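PDB 6BIO: clan CA, family C40, NlpC/P60 superfamily cysteine peptidase from Trichomonas vaginalis, which targets bacteria as a laterally acquired peptidoglycan hydrolase, probably cutting peptide bonds by a cysteine-peptidase mechanism. Local coordinates for residues Leu118-Asp123 against Tyr144-Ile149; Phe125-Tyr130 against Ile134-Glu139. All coordinates share one frame; numbering follows the deposited sequence. Where two conformers were deposited one is given.

How the contacts relate
The two contacts touch, their centres about 10 Å apart, and contact 2 is nested inside the loop that contact 1 closes. Contact 2 is the hairpin of strands 125-130 and 133-138, which together with strand 114-122 belongs to the bacterial SH3 region. Contact 1 starts from strand 114-122, the next in the same sheet, where Leu118 N lies 2.8 Å from Arg127 O and Asp119 O lies 3.0 Å from Arg127 N, both probable hydrogen bonds. Tyr126 of the hairpin also packs its OH 3.1 Å from Trp146 N of contact 1. From there contact 1 reaches through Asn121 to Asp194 in the NlpC/P60 peptidase region, linking the sheet to the presumed catalytic part.

Contact 1 (Leu118-Asp123 against Tyr144-Ile149); sequences LDFNCD and YKWKQI
Trp146 lays one face of its indole against Phe120 and Asn121, packing the loop between strand 133-138 and helix 154-163 against strand 114-122 of the bacterial SH3 region. That strand carries a classic beta bulge, with Leu118 and Asp119 both facing Arg127, and Cys122 then forms the centre of an inverse gamma turn.

The contact is small, burying 182 Å² over both segments. Its apolar part is the pair Phe120 and Trp146: Phe120 CD2 meets Trp146 CD2 at 3.6 Å, offset toward the rim of the indole. The Phe120 ring and the six-membered indole ring meet obliquely, with centroids 5.2 Å apart and planes at 53°. Next to it, on the same indole face, comes the Asn121 side chain, whose CG stands 3.4 Å from Trp146 CZ2. CB rests over the rim, and the carboxamide, its plane 33° from that of the indole, sits above and just outside the CZ2 corner. With CG anti to the backbone N (chi1 -165°), Asn121 carries this group toward the tryptophan. The opposite indole face is taken by the neighbouring residue: Lys147 CG lies 3.9 Å above the ring plane, over its centre, completing a sandwich.

Polar links run round this layer. Asn121 ND2 is hydrogen-bonded to Asp194 OD2, and Lys147 NZ makes a salt bridge with Asp154 OD1. On the strand, Asp119 OD1 accepts a weak bond from Phe120 N and is also hydrogen-bonded to ND1 of His55, whose ring stacks on Phe120. Finally, a water in the plane of the indole, at its edge, bridges the two segments: it donates to Asn121 OD1 at 2.9 Å and accepts from Lys147 NZ at 3.1 Å.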
loop_
_atom_site.group_PDB
_atom_site.type_symbol
_atom_site.label_atom_id
_atom_site.label_comp_id
_atom_site.label_asym_id
_atom_site.label_seq_id
_atom_site.Cartn_x
_atom_site.Cartn_y
_atom_site.Cartn_z
ATOM N N LEU A 118 -2.197 9.048 -14.353
ATOM C CA LEU A 118 -3.329 9.522 -13.576
ATOM C C LEU A 118 -3.792 8.525 -12.535
ATOM O O LEU A 118 -4.426 8.941 -11.544
ATOM C CB LEU A 118 -4.524 9.837 -14.492
ATOM C CG LEU A 118 -4.215 10.841 -15.622
ATOM C CD1 LEU A 118 -5.468 11.059 -16.463
ATOM C CD2 LEU A 118 -3.719 12.141 -15.134
ATOM N N ASP A 119 -3.547 7.230 -12.745
ATOM C CA ASP A 119 -3.906 6.187 -11.781
ATOM C C ASP A 119 -2.970 5.024 -12.044
ATOM O O ASP A 119 -2.395 4.901 -13.136
ATOM C CB ASP A 119 -5.388 5.769 -11.910
ATOM C CG ASP A 119 -5.854 4.914 -10.780
ATOM O OD1 ASP A 119 -5.236 4.886 -9.677
ATOM O OD2 ASP A 119 -6.918 4.268 -10.935
ATOM N N PHE A 120 -2.791 4.199 -11.018
ATOM C CA PHE A 120 -1.827 3.116 -11.050
ATOM C C PHE A 120 -2.453 1.833 -10.534
ATOM O O PHE A 120 -3.454 1.843 -9.843
ATOM C CB PHE A 120 -0.571 3.450 -10.231
ATOM C CG PHE A 120 -0.860 3.515 -8.751
ATOM C CD1 PHE A 120 -1.506 4.611 -8.199
ATOM C CD2 PHE A 120 -0.533 2.473 -7.901
ATOM C CE1 PHE A 120 -1.838 4.665 -6.887
ATOM C CE2 PHE A 120 -0.874 2.519 -6.542
ATOM C CZ PHE A 120 -1.513 3.613 -6.045
ATOM N N ASN A 121 -1.814 0.704 -10.831
ATOM C CA ASN A 121 -2.234 -0.601 -10.334
ATOM C C ASN A 121 -3.649 -0.916 -10.764
ATOM O O ASN A 121 -4.409 -1.551 -10.043
ATOM C CB ASN A 121 -2.062 -0.732 -8.820
ATOM C CG ASN A 121 -2.146 -2.154 -8.320
ATOM O OD1 ASN A 121 -1.837 -3.100 -9.028
ATOM N ND2 ASN A 121 -2.493 -2.306 -7.050
ATOM N N CYS A 122 -3.973 -0.517 -12.004
ATOM C CA CYS A 122 -5.322 -0.724 -12.544
ATOM C C CYS A 122 -5.403 -2.079 -13.249
ATOM O O CYS A 122 -5.494 -2.167 -14.466
ATOM C CB CYS A 122 -5.700 0.395 -13.506
ATOM S SG CYS A 122 -5.207 2.058 -13.011
ATOM N N ASP A 123 -5.324 -3.143 -12.457
ATOM C CA ASP A 123 -5.472 -4.501 -12.964
ATOM C C ASP A 123 -4.550 -4.782 -14.146
ATOM O O ASP A 123 -4.968 -5.363 -15.165
ATOM C CB ASP A 123 -6.921 -4.785 -13.323
ATOM C CG ASP A 123 -7.849 -4.633 -12.137
ATOM O OD1 ASP A 123 -7.413 -4.753 -10.987
ATOM O OD2 ASP A 123 -9.017 -4.340 -12.341
ATOM N N TYR A 144 8.031 4.240 -15.835
ATOM C CA TYR A 144 7.785 4.382 -14.400
ATOM C C TYR A 144 7.216 3.099 -13.843
ATOM O O TYR A 144 6.335 2.483 -14.433
ATOM C CB TYR A 144 6.791 5.522 -14.178
ATOM C CG TYR A 144 6.468 5.827 -12.711
ATOM C CD1 TYR A 144 5.442 5.154 -12.038
ATOM C CD2 TYR A 144 7.183 6.791 -12.007
ATOM C CE1 TYR A 144 5.148 5.435 -10.702
ATOM C CE2 TYR A 144 6.938 7.050 -10.694
ATOM C CZ TYR A 144 5.912 6.377 -10.038
ATOM O OH TYR A 144 5.586 6.603 -8.730
ATOM N N LYS A 145 7.668 2.732 -12.646
ATOM C CA LYS A 145 7.173 1.572 -11.907
ATOM C C LYS A 145 6.694 2.036 -10.530
ATOM O O LYS A 145 7.444 2.691 -9.798
ATOM C CB LYS A 145 8.278 0.529 -11.750
ATOM C CG LYS A 145 8.862 0.028 -13.017
ATOM C CD LYS A 145 7.974 -0.995 -13.641
ATOM C CE LYS A 145 8.590 -1.494 -14.949
ATOM N NZ LYS A 145 8.402 -0.489 -16.013
ATOM N N TRP A 146 5.442 1.734 -10.195
ATOM C CA TRP A 146 4.901 2.191 -8.917
ATOM C C TRP A 146 5.381 1.343 -7.754
ATOM O O TRP A 146 5.352 1.800 -6.613
ATOM C CB TRP A 146 3.372 2.255 -8.990
ATOM C CG TRP A 146 2.685 0.943 -9.054
ATOM C CD1 TRP A 146 2.381 0.172 -10.164
ATOM C CD2 TRP A 146 2.242 0.203 -7.923
ATOM N NE1 TRP A 146 1.782 -0.992 -9.763
ATOM C CE2 TRP A 146 1.668 -0.985 -8.395
ATOM C CE3 TRP A 146 2.218 0.457 -6.540
ATOM C CZ2 TRP A 146 1.101 -1.919 -7.527
ATOM C CZ3 TRP A 146 1.658 -0.470 -5.709
ATOM C CH2 TRP A 146 1.118 -1.628 -6.195
ATOM N N LYS A 147 5.844 0.131 -8.022
ATOM C CA LYS A 147 6.480 -0.711 -7.024
ATOM C C LYS A 147 7.674 -1.404 -7.671
ATOM O O LYS A 147 7.839 -1.396 -8.900
ATOM C CB LYS A 147 5.507 -1.728 -6.397
ATOM C CG LYS A 147 5.001 -2.795 -7.348
ATOM C CD LYS A 147 4.140 -3.806 -6.614
ATOM C CE LYS A 147 3.531 -4.826 -7.554
ATOM N NZ LYS A 147 2.558 -5.680 -6.857
ATOM N N GLN A 148 8.543 -1.971 -6.846
ATOM C CA GLN A 148 9.704 -2.720 -7.332
ATOM C C GLN A 148 9.301 -3.787 -8.334
ATOM O O GLN A 148 8.320 -4.518 -8.128
ATOM C CB GLN A 148 10.353 -3.471 -6.171
ATOM C CG GLN A 148 11.530 -2.836 -5.551
ATOM C CD GLN A 148 12.242 -3.810 -4.599
ATOM O OE1 GLN A 148 11.611 -4.534 -3.772
ATOM N NE2 GLN A 148 13.563 -3.870 -4.733
ATOM N N ILE A 149 10.094 -3.931 -9.386
ATOM C CA ILE A 149 9.962 -5.106 -10.238
ATOM C C ILE A 149 10.666 -6.300 -9.600
ATOM O O ILE A 149 10.169 -7.427 -9.691
ATOM C CB ILE A 149 10.467 -4.803 -11.657
ATOM C CG1 ILE A 149 9.485 -3.862 -12.365
ATOM C CG2 ILE A 149 10.636 -6.075 -12.470
ATOM C CD1 ILE A 149 8.037 -4.430 -12.524
HETATM O O HOH W 1 0.134 -5.195 -8.672
#

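Contact 2 (Phe125-Tyr130 against Ile134-Glu139); sequences FYRINY and IGYILE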
loop_
_atom_site.group_PDB
_atom_site.type_symbol
_atom_site.label_atom_id
_atom_site.label_comp_id
_atom_site.label_asym_id
_atom_site.label_seq_id
_atom_site.Cartn_x
_atom_site.Cartn_y
_atom_site.Cartn_z
ATOM N N PHE A 125 -2.656 -2.284 -15.682
ATOM C CA PHE A 125 -2.603 -1.085 -16.506
ATOM C C PHE A 125 -2.337 0.136 -15.632
ATOM O O PHE A 125 -2.667 0.138 -14.450
ATOM C CB PHE A 125 -3.930 -0.829 -17.246
ATOM C CG PHE A 125 -4.319 -1.900 -18.252
ATOM C CD1 PHE A 125 -4.866 -3.111 -17.838
ATOM C CD2 PHE A 125 -4.263 -1.633 -19.626
ATOM C CE1 PHE A 125 -5.261 -4.051 -18.779
ATOM C CE2 PHE A 125 -4.644 -2.576 -20.555
ATOM C CZ PHE A 125 -5.154 -3.789 -20.123
ATOM N N TYR A 126 -1.788 1.209 -16.225
ATOM C CA TYR A 126 -1.901 2.565 -15.694
ATOM C C TYR A 126 -3.039 3.253 -16.427
ATOM O O TYR A 126 -3.305 2.956 -17.603
ATOM C CB TYR A 126 -0.623 3.394 -15.925
ATOM C CG TYR A 126 0.590 2.966 -15.124
ATOM C CD1 TYR A 126 0.778 3.409 -13.817
ATOM C CD2 TYR A 126 1.536 2.105 -15.662
ATOM C CE1 TYR A 126 1.856 3.031 -13.088
ATOM C CE2 TYR A 126 2.653 1.735 -14.929
ATOM C CZ TYR A 126 2.804 2.205 -13.647
ATOM O OH TYR A 126 3.856 1.861 -12.856
ATOM N N ARG A 127 -3.622 4.257 -15.798
ATOM C CA ARG A 127 -4.471 5.185 -16.518
ATOM C C ARG A 127 -3.626 6.405 -16.808
ATOM O O ARG A 127 -2.954 6.911 -15.913
ATOM C CB ARG A 127 -5.722 5.567 -15.735
ATOM C CG ARG A 127 -6.759 6.263 -16.627
ATOM C CD ARG A 127 -8.126 6.470 -15.948
ATOM N NE ARG A 127 -8.060 7.378 -14.829
ATOM C CZ ARG A 127 -8.254 8.693 -14.913
ATOM N NH1 ARG A 127 -8.153 9.438 -13.824
ATOM N NH2 ARG A 127 -8.515 9.265 -16.086
ATOM N N ILE A 128 -3.644 6.856 -18.077
ATOM C CA ILE A 128 -2.753 7.924 -18.518
ATOM C C ILE A 128 -3.491 8.942 -19.366
ATOM O O ILE A 128 -4.585 8.700 -19.882
ATOM C CB ILE A 128 -1.503 7.435 -19.298
ATOM C CG1 ILE A 128 -1.902 6.775 -20.629
ATOM C CG2 ILE A 128 -0.652 6.507 -18.475
ATOM C CD1 ILE A 128 -0.793 6.678 -21.639
ATOM N N ASN A 129 -2.831 10.084 -19.509
ATOM C CA ASN A 129 -3.148 11.107 -20.505
ATOM C C ASN A 129 -1.966 11.203 -21.462
ATOM O O ASN A 129 -0.841 11.493 -21.032
ATOM C CB ASN A 129 -3.357 12.452 -19.808
ATOM C CG ASN A 129 -3.674 13.574 -20.766
ATOM O OD1 ASN A 129 -3.063 13.718 -21.831
ATOM N ND2 ASN A 129 -4.599 14.408 -20.379
ATOM N N TYR A 130 -2.205 10.950 -22.759
ATOM C CA TYR A 130 -1.249 11.223 -23.830
ATOM C C TYR A 130 -1.903 12.217 -24.783
ATOM O O TYR A 130 -2.884 11.879 -25.431
ATOM C CB TYR A 130 -0.925 9.926 -24.571
ATOM C CG TYR A 130 -0.100 10.134 -25.839
ATOM C CD1 TYR A 130 1.117 10.783 -25.778
ATOM C CD2 TYR A 130 -0.554 9.726 -27.092
ATOM C CE1 TYR A 130 1.875 11.012 -26.912
ATOM C CE2 TYR A 130 0.237 9.914 -28.224
ATOM C CZ TYR A 130 1.434 10.552 -28.129
ATOM O OH TYR A 130 2.161 10.740 -29.302
ATOM N N ILE A 134 -7.206 9.931 -23.029
ATOM C CA ILE A 134 -7.213 9.389 -21.671
ATOM C C ILE A 134 -7.652 7.928 -21.688
ATOM O O ILE A 134 -8.655 7.580 -22.319
ATOM C CB ILE A 134 -8.149 10.235 -20.793
ATOM C CG1 ILE A 134 -7.584 11.673 -20.651
ATOM C CG2 ILE A 134 -8.312 9.613 -19.404
ATOM C CD1 ILE A 134 -8.643 12.659 -20.299
ATOM N N GLY A 135 -6.932 7.085 -20.966
ATOM C CA GLY A 135 -7.343 5.705 -20.869
ATOM C C GLY A 135 -6.222 4.840 -20.324
ATOM O O GLY A 135 -5.275 5.339 -19.702
ATOM N N TYR A 136 -6.352 3.531 -20.571
ATOM C CA TYR A 136 -5.545 2.538 -19.874
ATOM C C TYR A 136 -4.481 1.933 -20.783
ATOM O O TYR A 136 -4.788 1.471 -21.881
ATOM C CB TYR A 136 -6.455 1.434 -19.311
ATOM C CG TYR A 136 -7.376 1.966 -18.232
ATOM C CD1 TYR A 136 -8.586 2.573 -18.530
ATOM C CD2 TYR A 136 -6.986 1.939 -16.892
ATOM C CE1 TYR A 136 -9.401 3.095 -17.559
ATOM C CE2 TYR A 136 -7.791 2.445 -15.906
ATOM C CZ TYR A 136 -8.997 3.013 -16.218
ATOM O OH TYR A 136 -9.766 3.519 -15.221
ATOM N N ILE A 137 -3.238 1.903 -20.288
ATOM C CA ILE A 137 -2.097 1.358 -21.017
ATOM C C ILE A 137 -1.443 0.260 -20.195
ATOM O O ILE A 137 -1.327 0.365 -18.977
ATOM C CB ILE A 137 -1.116 2.497 -21.387
ATOM C CG1 ILE A 137 -0.122 2.016 -22.428
ATOM C CG2 ILE A 137 -0.440 3.117 -20.173
ATOM C CD1 ILE A 137 0.659 3.129 -23.083
ATOM N N LEU A 138 -1.058 -0.814 -20.864
ATOM C CA LEU A 138 -0.437 -1.931 -20.171
ATOM C C LEU A 138 0.757 -1.436 -19.364
ATOM O O LEU A 138 1.573 -0.610 -19.825
ATOM C CB LEU A 138 -0.003 -3.006 -21.158
ATOM C CG LEU A 138 -1.115 -3.840 -21.825
ATOM C CD1 LEU A 138 -0.553 -4.650 -22.990
ATOM C CD2 LEU A 138 -1.771 -4.790 -20.809
ATOM N N GLU A 139 0.871 -1.953 -18.142
ATOM C CA GLU A 139 1.801 -1.302 -17.241
ATOM C C GLU A 139 3.259 -1.465 -17.687
ATOM O O GLU A 139 4.066 -0.549 -17.508
ATOM C CB GLU A 139 1.513 -1.663 -15.769
ATOM C CG GLU A 139 1.831 -2.991 -15.429
ATOM C CD GLU A 139 1.231 -3.427 -14.051
ATOM O OE1 GLU A 139 0.548 -2.677 -13.294
ATOM O OE2 GLU A 139 1.439 -4.572 -13.769
HETATM O O HOH W 2 0.154 0.043 -12.771
HETATM O O HOH W 3 -8.506 5.100 -13.110
#
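The aliphatic stem of Arg127 crosses one face of the Tyr136 ring, with CG 4.1 Å from the ring centroid in a CH-pi contact. The chain extends from a CG anti to the backbone N (chi1 -166°) and bends at chi3 (65°), which carries the guanidinium beyond the ring toward Ile134. There NH2 meets Ile134 CG2 at 3.3 Å, close to the guanidinium plane. A water joins Tyr136 OH to Arg127 NE, the second bond weak, while NH1 is hydrogen-bonded to Gln18 O.

These side chains, with Asn129, share one face of an antiparallel beta hairpin of the bacterial SH3 domain. Two hydrogen-bonded pairs hold the ladder, Tyr126 with Ile137 and Ile128 with Gly135. Each makes two backbone bonds, such as Ile128 N to Gly135 O at 2.8 Å, and CA-H groups of the non-hydrogen-bonded residues approach the same carbonyls, as Tyr136 CA does Tyr126 O. The other face carries Tyr126, Ile128 and Ile137, and there Ile128 CG2 packs on Ile137 CG2 at 3.8 Å.

Where strand 125-130 begins, Phe125 and Leu138 run side by side, and Leu138 CD2 lies over the Phe125 ring, 3.9 Å from its centroid. Glu139 crosses the Tyr126 side chain at about a right angle, with CB 3.7 Å from Tyr126 CE2. A second water sits above the centre of the Tyr126 ring and donates to both Phe125 O and Glu139 OE1, the latter at 2.8 Å.

Strand 133-138 is an outermost strand of its sheet within the chain; on the inner side Tyr126 packs on Ile117 and Phe120 of strand 114-122. Strand 93-96 lies against Phe125, Ile128 and Ile137 through Tyr96, Ile95 and Ala93, and Tyr96 shares backbone hydrogen bonding with Tyr136.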